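Local atomic coordinates of DNA mismatch repair protein MutS (Thermus aquaticus, PDB entry 1EWQ), a protein that takes part in DNA mismatch repair, binding mismatched DNA and acting as an ATP-dependent damage sensor with weak ATPase activity. Residues E169-H173 with L292-L296; K347-R353 with L386-L392; G673-T678 with Y697-L703. All blocks are in the same frame, centred on the assembly; numbering follows the deposited sequence.

Contact 1. Residues E169-H173 with L292-L296; sequences ELFRH and LRHPL
R293 bonds to the backbone of R172 at this buried join. R293 NH1 donates to R172 O at 3.0 Å, with an N-H...O angle of 149°. The bond is somewhat bent, and its acceptor is tilted out of the R293 guanidinium plane. R172 NH2 comes to 2.8 Å from R293 O. The aliphatic parts also touch, with R172 CB 3.7 Å from R293 CG.

R293 CD lies over the face of the H173 ring, and the bend at chi3 (-50°) turns NE from there. CD sits 3.5 Å from the ring centroid and close to the ring normal, a CH-pi contact. The ring of H294, the residue after R293, leans over one face of the R172 guanidinium, with the two planes 46° apart.

E169 holds that guanidinium from within its own helix. R172 NH1 meets E169 OE2 at 2.6 Å in a salt bridge that is nearly in the guanidinium plane. R172 NH2 also bonds to M250 O, which restricts how the group can turn. Replacing R172 by an alanine would probably leave the buried E169 carboxylate without its charge mate and open a gap beside the H294 ring. E169 OE1 has a second partner in Y244 OH, and H173 stacks on F147.

The contact joins the last part of helix 163-173 in domain II to the end of helix 282-293 in domain III. It is an interdomain seam of the MutS fold, and the mixed sheet beside helix 163-173 is consistent with the RNase H-like connector domain of this family.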
loop_
_atom_site.group_PDB
_atom_site.type_symbol
_atom_site.label_atom_id
_atom_site.label_comp_id
_atom_site.label_asym_id
_atom_site.label_seq_id
_atom_site.Cartn_x
_atom_site.Cartn_y
_atom_site.Cartn_z
ATOM N N GLU C 169 -2.311 11.378 -25.172
ATOM C CA GLU C 169 -1.580 12.596 -24.849
ATOM C C GLU C 169 -1.580 12.798 -23.351
ATOM O O GLU C 169 -0.587 13.225 -22.773
ATOM C CB GLU C 169 -2.209 13.828 -25.509
ATOM C CG GLU C 169 -1.529 14.284 -26.773
ATOM C CD GLU C 169 -0.021 14.438 -26.631
ATOM O OE1 GLU C 169 0.454 15.337 -25.914
ATOM O OE2 GLU C 169 0.693 13.639 -27.250
ATOM N N LEU C 170 -2.709 12.490 -22.731
ATOM C CA LEU C 170 -2.856 12.643 -21.290
ATOM C C LEU C 170 -1.930 11.662 -20.570
ATOM O O LEU C 170 -1.191 12.045 -19.664
ATOM C CB LEU C 170 -4.323 12.404 -20.888
ATOM C CG LEU C 170 -4.827 12.716 -19.465
ATOM C CD1 LEU C 170 -4.073 11.878 -18.465
ATOM C CD2 LEU C 170 -4.651 14.182 -19.155
ATOM N N PHE C 171 -1.946 10.401 -20.991
ATOM C CA PHE C 171 -1.110 9.395 -20.349
ATOM C C PHE C 171 0.395 9.680 -20.390
ATOM O O PHE C 171 1.079 9.536 -19.379
ATOM C CB PHE C 171 -1.347 8.024 -20.958
ATOM C CG PHE C 171 -0.616 6.939 -20.254
ATOM C CD1 PHE C 171 -1.161 6.344 -19.124
ATOM C CD2 PHE C 171 0.647 6.545 -20.679
ATOM C CE1 PHE C 171 -0.461 5.376 -18.427
ATOM C CE2 PHE C 171 1.359 5.571 -19.980
ATOM C CZ PHE C 171 0.806 4.989 -18.857
ATOM N N ARG C 172 0.920 10.068 -21.548
ATOM C CA ARG C 172 2.350 10.342 -21.627
ATOM C C ARG C 172 2.780 11.458 -20.662
ATOM O O ARG C 172 3.955 11.572 -20.341
ATOM C CB ARG C 172 2.779 10.679 -23.075
ATOM C CG ARG C 172 1.756 11.459 -23.884
ATOM C CD ARG C 172 2.294 12.133 -25.166
ATOM N NE ARG C 172 3.379 11.427 -25.858
ATOM C CZ ARG C 172 3.609 11.525 -27.169
ATOM N NH1 ARG C 172 2.818 12.286 -27.923
ATOM N NH2 ARG C 172 4.639 10.895 -27.732
ATOM N N HIS C 173 1.839 12.273 -20.193
ATOM C CA HIS C 173 2.183 13.349 -19.263
ATOM C C HIS C 173 1.988 12.962 -17.810
ATOM O O HIS C 173 2.491 13.638 -16.920
ATOM C CB HIS C 173 1.365 14.606 -19.555
ATOM C CG HIS C 173 1.749 15.293 -20.829
ATOM N ND1 HIS C 173 2.756 16.232 -20.896
ATOM C CD2 HIS C 173 1.286 15.147 -22.090
ATOM C CE1 HIS C 173 2.896 16.634 -22.146
ATOM N NE2 HIS C 173 2.015 15.990 -22.891
ATOM N N LEU C 292 12.001 12.091 -23.771
ATOM C CA LEU C 292 11.494 10.730 -23.912
ATOM C C LEU C 292 9.983 10.747 -24.187
ATOM O O LEU C 292 9.479 9.918 -24.937
ATOM C CB LEU C 292 11.784 9.916 -22.646
ATOM C CG LEU C 292 13.194 9.333 -22.497
ATOM C CD1 LEU C 292 13.371 8.782 -21.085
ATOM C CD2 LEU C 292 13.417 8.229 -23.525
ATOM N N ARG C 293 9.266 11.691 -23.581
ATOM C CA ARG C 293 7.815 11.787 -23.779
ATOM C C ARG C 293 7.491 12.036 -25.262
ATOM O O ARG C 293 6.538 11.478 -25.804
ATOM C CB ARG C 293 7.226 12.941 -22.937
ATOM C CG ARG C 293 5.841 12.668 -22.374
ATOM C CD ARG C 293 5.062 13.943 -22.039
ATOM N NE ARG C 293 5.808 14.908 -21.231
ATOM C CZ ARG C 293 6.352 14.638 -20.055
ATOM N NH1 ARG C 293 6.242 13.418 -19.547
ATOM N NH2 ARG C 293 6.980 15.591 -19.378
ATOM N N HIS C 294 8.291 12.882 -25.906
ATOM C CA HIS C 294 8.091 13.224 -27.316
ATOM C C HIS C 294 9.379 13.142 -28.132
ATOM O O HIS C 294 10.059 14.151 -28.323
ATOM C CB HIS C 294 7.532 14.646 -27.435
ATOM C CG HIS C 294 6.175 14.814 -26.829
ATOM N ND1 HIS C 294 5.012 14.580 -27.529
ATOM C CD2 HIS C 294 5.799 15.161 -25.580
ATOM C CE1 HIS C 294 3.975 14.774 -26.735
ATOM N NE2 HIS C 294 4.427 15.127 -25.546
ATOM N N PRO C 295 9.740 11.936 -28.606
ATOM C CA PRO C 295 10.961 11.788 -29.411
ATOM C C PRO C 295 10.787 12.617 -30.683
ATOM O O PRO C 295 9.670 12.760 -31.183
ATOM C CB PRO C 295 11.014 10.283 -29.714
ATOM C CG PRO C 295 10.249 9.666 -28.545
ATOM C CD PRO C 295 9.103 10.631 -28.343
ATOM N N LEU C 296 11.888 13.143 -31.210
ATOM C CA LEU C 296 11.862 13.974 -32.417
ATOM C C LEU C 296 11.761 13.184 -33.731
ATOM O O LEU C 296 12.054 11.995 -33.787
ATOM C CB LEU C 296 13.125 14.851 -32.466
ATOM C CG LEU C 296 13.537 15.612 -31.199
ATOM C CD1 LEU C 296 14.813 16.403 -31.485
ATOM C CD2 LEU C 296 12.421 16.547 -30.743
#

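Contact 2. Residues K347-R353 with L386-L392; sequences KDLGALR and LVEDPPL
R353 grips the backbone of L386, V387 and E388 with one end of its guanidinium. The sound bond is R353 NH1 to V387 O, 3.2 Å long with an N-H...O angle of 154°. Its acceptor lies near the guanidinium plane, but the donor stands well above the V387 carbonyl plane, away from the lone pairs. Weaker bonds flank it: R353 NH1 to L386 O at 3.1 Å and R353 NH2 to E388 O at 2.7 Å. A weak bond from NH2 to V387 O completes the set. The R353 chain is extended through its first two torsions and then turns at chi3 (62°), which presents both terminal nitrogens to the row of carbonyls.

P390 packs between R353 and G350. Its CD lies 3.8 Å from R353 NH2, and its CG faces the bare backbone of G350, 4.4 Å from G350 CA. The lack of a side chain at G350 lets P390 CG come this close. Nearby, L386 CD1 packs on L349 CB at 3.6 Å. At the far end the bent K347 chain brings NZ to 3.6 Å from L392 CA, a contact on the exposed margin.

Further partners set these groups in place. R353 also touches L382 and E383 of helix 376-385. L386 leans on L399 and I400, and V387 is tied to L399 by a backbone hydrogen bond.

The contact thus lies on the surface of domain III. It ties the loop that follows helix 376-385 to helix 346-366, while L349 also packs on F503 and A510 of helix 479-511.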
loop_
_atom_site.group_PDB
_atom_site.type_symbol
_atom_site.label_atom_id
_atom_site.label_comp_id
_atom_site.label_asym_id
_atom_site.label_seq_id
_atom_site.Cartn_x
_atom_site.Cartn_y
_atom_site.Cartn_z
ATOM N N LYS C 347 15.852 29.602 3.361
ATOM C CA LYS C 347 16.526 28.376 2.963
ATOM C C LYS C 347 16.765 28.414 1.444
ATOM O O LYS C 347 17.829 28.012 0.949
ATOM C CB LYS C 347 15.660 27.166 3.306
ATOM C CG LYS C 347 16.420 25.864 3.344
ATOM C CD LYS C 347 17.220 25.767 4.650
ATOM C CE LYS C 347 16.286 25.731 5.866
ATOM N NZ LYS C 347 17.045 25.557 7.145
ATOM N N ASP C 348 15.773 28.903 0.703
ATOM C CA ASP C 348 15.916 28.992 -0.743
ATOM C C ASP C 348 17.072 29.911 -1.100
ATOM O O ASP C 348 17.830 29.612 -2.016
ATOM C CB ASP C 348 14.623 29.493 -1.396
ATOM C CG ASP C 348 13.496 28.486 -1.290
ATOM O OD1 ASP C 348 13.751 27.294 -1.543
ATOM O OD2 ASP C 348 12.361 28.877 -0.959
ATOM N N LEU C 349 17.220 31.021 -0.377
ATOM C CA LEU C 349 18.315 31.957 -0.664
ATOM C C LEU C 349 19.684 31.333 -0.388
ATOM O O LEU C 349 20.666 31.655 -1.055
ATOM C CB LEU C 349 18.159 33.249 0.150
ATOM C CG LEU C 349 16.885 34.069 -0.130
ATOM C CD1 LEU C 349 16.868 35.303 0.752
ATOM C CD2 LEU C 349 16.828 34.473 -1.595
ATOM N N GLY C 350 19.750 30.445 0.601
ATOM C CA GLY C 350 21.012 29.798 0.906
ATOM C C GLY C 350 21.370 28.903 -0.262
ATOM O O GLY C 350 22.487 28.953 -0.788
ATOM N N ALA C 351 20.407 28.085 -0.677
ATOM C CA ALA C 351 20.614 27.187 -1.808
ATOM C C ALA C 351 20.951 28.012 -3.055
ATOM O O ALA C 351 21.806 27.627 -3.848
ATOM C CB ALA C 351 19.359 26.346 -2.045
ATOM N N LEU C 352 20.287 29.154 -3.214
ATOM C CA LEU C 352 20.538 30.018 -4.359
ATOM C C LEU C 352 21.995 30.482 -4.373
ATOM O O LEU C 352 22.672 30.378 -5.393
ATOM C CB LEU C 352 19.602 31.236 -4.341
ATOM C CG LEU C 352 19.862 32.300 -5.420
ATOM C CD1 LEU C 352 19.911 31.658 -6.809
ATOM C CD2 LEU C 352 18.778 33.364 -5.362
ATOM N N ARG C 353 22.472 30.993 -3.241
ATOM C CA ARG C 353 23.856 31.451 -3.132
ATOM C C ARG C 353 24.825 30.313 -3.446
ATOM O O ARG C 353 25.791 30.503 -4.178
ATOM C CB ARG C 353 24.141 31.979 -1.720
ATOM C CG ARG C 353 25.596 32.363 -1.493
ATOM C CD ARG C 353 25.850 32.701 -0.037
ATOM N NE ARG C 353 25.583 31.548 0.814
ATOM C CZ ARG C 353 25.503 31.600 2.139
ATOM N NH1 ARG C 353 25.670 32.755 2.776
ATOM N NH2 ARG C 353 25.252 30.497 2.831
ATOM N N LEU C 386 23.729 36.854 4.117
ATOM C CA LEU C 386 23.365 35.687 4.912
ATOM C C LEU C 386 24.511 34.970 5.603
ATOM O O LEU C 386 25.623 34.889 5.071
ATOM C CB LEU C 386 22.620 34.690 4.023
ATOM C CG LEU C 386 21.579 35.284 3.066
ATOM C CD1 LEU C 386 21.016 34.183 2.188
ATOM C CD2 LEU C 386 20.478 35.971 3.858
ATOM N N VAL C 387 24.230 34.446 6.796
ATOM C CA VAL C 387 25.230 33.699 7.546
ATOM C C VAL C 387 25.572 32.479 6.705
ATOM O O VAL C 387 24.803 32.105 5.818
ATOM C CB VAL C 387 24.694 33.233 8.918
ATOM C CG1 VAL C 387 24.382 34.444 9.792
ATOM C CG2 VAL C 387 23.456 32.360 8.727
ATOM N N GLU C 388 26.718 31.862 6.981
ATOM C CA GLU C 388 27.155 30.695 6.226
ATOM C C GLU C 388 26.090 29.597 6.104
ATOM O O GLU C 388 25.845 29.098 5.008
ATOM C CB GLU C 388 28.438 30.124 6.836
ATOM C CG GLU C 388 28.991 28.915 6.088
ATOM C CD GLU C 388 30.326 28.449 6.638
ATOM O OE1 GLU C 388 30.507 28.498 7.869
ATOM O OE2 GLU C 388 31.190 28.024 5.844
ATOM N N ASP C 389 25.462 29.218 7.214
ATOM C CA ASP C 389 24.426 28.188 7.175
ATOM C C ASP C 389 23.120 28.765 7.719
ATOM O O ASP C 389 22.809 28.623 8.894
ATOM C CB ASP C 389 24.853 26.957 7.990
ATOM C CG ASP C 389 26.151 26.335 7.481
ATOM O OD1 ASP C 389 26.322 26.222 6.244
ATOM O OD2 ASP C 389 27.002 25.944 8.311
ATOM N N PRO C 390 22.335 29.420 6.855
ATOM C CA PRO C 390 21.055 30.045 7.205
ATOM C C PRO C 390 20.033 29.200 7.958
ATOM O O PRO C 390 19.880 28.006 7.701
ATOM C CB PRO C 390 20.512 30.501 5.854
ATOM C CG PRO C 390 21.759 30.791 5.079
ATOM C CD PRO C 390 22.626 29.612 5.422
ATOM N N PRO C 391 19.330 29.824 8.916
ATOM C CA PRO C 391 18.297 29.179 9.730
ATOM C C PRO C 391 17.068 29.005 8.845
ATOM O O PRO C 391 17.028 29.541 7.739
ATOM C CB PRO C 391 18.048 30.194 10.844
ATOM C CG PRO C 391 19.362 30.910 10.956
ATOM C CD PRO C 391 19.725 31.112 9.510
ATOM N N LEU C 392 16.073 28.267 9.330
ATOM C CA LEU C 392 14.844 28.029 8.573
ATOM C C LEU C 392 13.882 29.217 8.633
ATOM O O LEU C 392 13.313 29.615 7.615
ATOM C CB LEU C 392 14.139 26.773 9.097
ATOM C CG LEU C 392 12.664 26.554 8.731
ATOM C CD1 LEU C 392 12.505 26.355 7.224
ATOM C CD2 LEU C 392 12.145 25.342 9.488
#

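Contact 3. Residues G673-T678 with Y697-L703; sequences GVAIAT and YFELTAL
V674 and Y697 meet with a methyl set over the middle of a ring. V674 CG2 stands 3.9 Å from the Y697 ring centroid, 11° off the ring normal, a CH-pi contact. A677 CB approaches the same ring differently. It sits at the edge, 3.8 Å from Y697 CD1. At the far end of the ring the hydroxyl settles into the gap that G673 leaves by having no side chain, with Y697 OH 3.5 Å from G673 CA. The hydroxyl also makes a weak hydrogen bond to G665 O.

V674 has a second task. With CG1 anti to the backbone N (chi1 172°), both methyls are turned toward E699 CG, which rests against them, 3.5 Å from V674 CG1 and equally far from V674 CG2. The E699 chain crosses V674 at about a right angle, and its OE1 continues to a hydrogen bond with S670 OG of the second subunit.

This is part of the ABC-type P-loop NTPase domain. Helix 670-687 forms the crossover between the neighbouring parallel strands 657-662 and 690-694, and the segment 697-703 follows the second strand and folds back on that helix. The Y697 side chain is about 9 Å from that of K589, a predicted ATP-binding residue.

L700 pushes its forked end between A677 and T678. Its CD1 touches the A677 methyl, and its CD2 lies 3.3 Å from T678 OG1. That oxygen is buried, but it is satisfied by V674 O, which it reaches at 2.9 Å from the opposite face to the T678 amide. The other branch of T678 turns to L703: T678 CG2 sits against both L703 methyls, 4.0 Å from CD1.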
loop_
_atom_site.group_PDB
_atom_site.type_symbol
_atom_site.label_atom_id
_atom_site.label_comp_id
_atom_site.label_asym_id
_atom_site.label_seq_id
_atom_site.Cartn_x
_atom_site.Cartn_y
_atom_site.Cartn_z
ATOM N N GLY C 673 -8.088 -18.203 -36.523
ATOM C CA GLY C 673 -6.855 -17.617 -36.028
ATOM C C GLY C 673 -5.865 -17.318 -37.141
ATOM O O GLY C 673 -5.361 -16.202 -37.247
ATOM N N VAL C 674 -5.591 -18.319 -37.972
ATOM C CA VAL C 674 -4.653 -18.159 -39.078
ATOM C C VAL C 674 -5.150 -17.140 -40.105
ATOM O O VAL C 674 -4.367 -16.345 -40.626
ATOM C CB VAL C 674 -4.385 -19.530 -39.756
ATOM C CG1 VAL C 674 -3.578 -19.353 -41.032
ATOM C CG2 VAL C 674 -3.643 -20.436 -38.784
ATOM N N ALA C 675 -6.451 -17.164 -40.382
ATOM C CA ALA C 675 -7.061 -16.243 -41.338
ATOM C C ALA C 675 -6.901 -14.798 -40.890
ATOM O O ALA C 675 -6.517 -13.945 -41.679
ATOM C CB ALA C 675 -8.537 -16.559 -41.505
ATOM N N ILE C 676 -7.209 -14.531 -39.621
ATOM C CA ILE C 676 -7.101 -13.178 -39.083
ATOM C C ILE C 676 -5.641 -12.745 -39.065
ATOM O O ILE C 676 -5.308 -11.625 -39.458
ATOM C CB ILE C 676 -7.634 -13.084 -37.631
ATOM C CG1 ILE C 676 -9.062 -13.629 -37.550
ATOM C CG2 ILE C 676 -7.609 -11.629 -37.165
ATOM C CD1 ILE C 676 -10.072 -12.869 -38.403
ATOM N N ALA C 677 -4.769 -13.633 -38.598
ATOM C CA ALA C 677 -3.352 -13.301 -38.540
ATOM C C ALA C 677 -2.828 -12.951 -39.934
ATOM O O ALA C 677 -2.012 -12.043 -40.079
ATOM C CB ALA C 677 -2.562 -14.465 -37.953
ATOM N N THR C 678 -3.315 -13.666 -40.951
ATOM C CA THR C 678 -2.890 -13.443 -42.340
ATOM C C THR C 678 -3.359 -12.114 -42.921
ATOM O O THR C 678 -2.569 -11.370 -43.523
ATOM C CB THR C 678 -3.390 -14.565 -43.278
ATOM O OG1 THR C 678 -2.766 -15.806 -42.929
ATOM C CG2 THR C 678 -3.047 -14.234 -44.717
ATOM N N TYR C 697 2.539 -19.475 -35.907
ATOM C CA TYR C 697 1.949 -19.915 -37.167
ATOM C C TYR C 697 2.966 -20.130 -38.281
ATOM O O TYR C 697 3.469 -19.168 -38.873
ATOM C CB TYR C 697 0.903 -18.901 -37.628
ATOM C CG TYR C 697 -0.327 -18.838 -36.746
ATOM C CD1 TYR C 697 -1.064 -17.665 -36.641
ATOM C CD2 TYR C 697 -0.790 -19.973 -36.071
ATOM C CE1 TYR C 697 -2.231 -17.617 -35.900
ATOM C CE2 TYR C 697 -1.963 -19.938 -35.323
ATOM C CZ TYR C 697 -2.680 -18.756 -35.244
ATOM O OH TYR C 697 -3.853 -18.696 -34.525
ATOM N N PHE C 698 3.287 -21.389 -38.557
ATOM C CA PHE C 698 4.219 -21.683 -39.641
ATOM C C PHE C 698 3.511 -21.272 -40.929
ATOM O O PHE C 698 4.144 -20.907 -41.914
ATOM C CB PHE C 698 4.551 -23.181 -39.717
ATOM C CG PHE C 698 5.524 -23.654 -38.673
ATOM C CD1 PHE C 698 5.089 -23.992 -37.391
ATOM C CD2 PHE C 698 6.880 -23.783 -38.979
ATOM C CE1 PHE C 698 5.982 -24.456 -36.427
ATOM C CE2 PHE C 698 7.786 -24.247 -38.018
ATOM C CZ PHE C 698 7.333 -24.585 -36.738
ATOM N N GLU C 699 2.184 -21.336 -40.904
ATOM C CA GLU C 699 1.401 -20.979 -42.068
ATOM C C GLU C 699 1.720 -19.561 -42.560
ATOM O O GLU C 699 1.737 -19.315 -43.762
ATOM C CB GLU C 699 -0.107 -21.151 -41.787
ATOM C CG GLU C 699 -0.519 -20.969 -40.340
ATOM C CD GLU C 699 -0.248 -22.199 -39.479
ATOM O OE1 GLU C 699 -1.102 -23.122 -39.432
ATOM O OE2 GLU C 699 0.831 -22.237 -38.859
ATOM N N LEU C 700 2.004 -18.638 -41.643
ATOM C CA LEU C 700 2.325 -17.261 -42.032
ATOM C C LEU C 700 3.690 -17.145 -42.714
ATOM O O LEU C 700 3.913 -16.232 -43.507
ATOM C CB LEU C 700 2.299 -16.332 -40.814
ATOM C CG LEU C 700 0.945 -16.103 -40.129
ATOM C CD1 LEU C 700 1.101 -15.082 -38.992
ATOM C CD2 LEU C 700 -0.049 -15.592 -41.141
ATOM N N THR C 701 4.594 -18.073 -42.414
ATOM C CA THR C 701 5.939 -18.037 -42.998
ATOM C C THR C 701 6.008 -18.239 -44.513
ATOM O O THR C 701 7.007 -17.890 -45.143
ATOM C CB THR C 701 6.860 -19.094 -42.362
ATOM O OG1 THR C 701 6.468 -20.397 -42.803
ATOM C CG2 THR C 701 6.777 -19.028 -40.837
ATOM N N ALA C 702 4.956 -18.784 -45.109
ATOM C CA ALA C 702 4.976 -19.030 -46.548
ATOM C C ALA C 702 4.063 -18.163 -47.417
ATOM O O ALA C 702 3.775 -18.525 -48.551
ATOM C CB ALA C 702 4.681 -20.502 -46.810
ATOM N N LEU C 703 3.616 -17.020 -46.919
ATOM C CA LEU C 703 2.736 -16.182 -47.726
ATOM C C LEU C 703 3.446 -15.655 -48.974
ATOM O O LEU C 703 4.678 -15.597 -49.023
ATOM C CB LEU C 703 2.207 -15.019 -46.887
ATOM C CG LEU C 703 1.409 -15.454 -45.659
ATOM C CD1 LEU C 703 0.982 -14.234 -44.854
ATOM C CD2 LEU C 703 0.204 -16.257 -46.108
#

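Contacts 1 and 3 are buried, whereas contact 2 lies at the surface. Contact 1 joins two domains, II and III. The other two each stay inside one domain, contact 2 in III and contact 3 in V. No helix or strand is shared among the three. Contact 1 is mostly polar and aromatic, with one salt bridge inside helix 163-173. Contact 2 relies on one arginine holding loop carbonyls, beside a little apolar packing. Contact 3 is almost wholly apolar across its segments, and it alone is touched by the second subunit. Contacts 2 and 3 lie on opposite sides of the chain's centre, their centres about 68 Å apart.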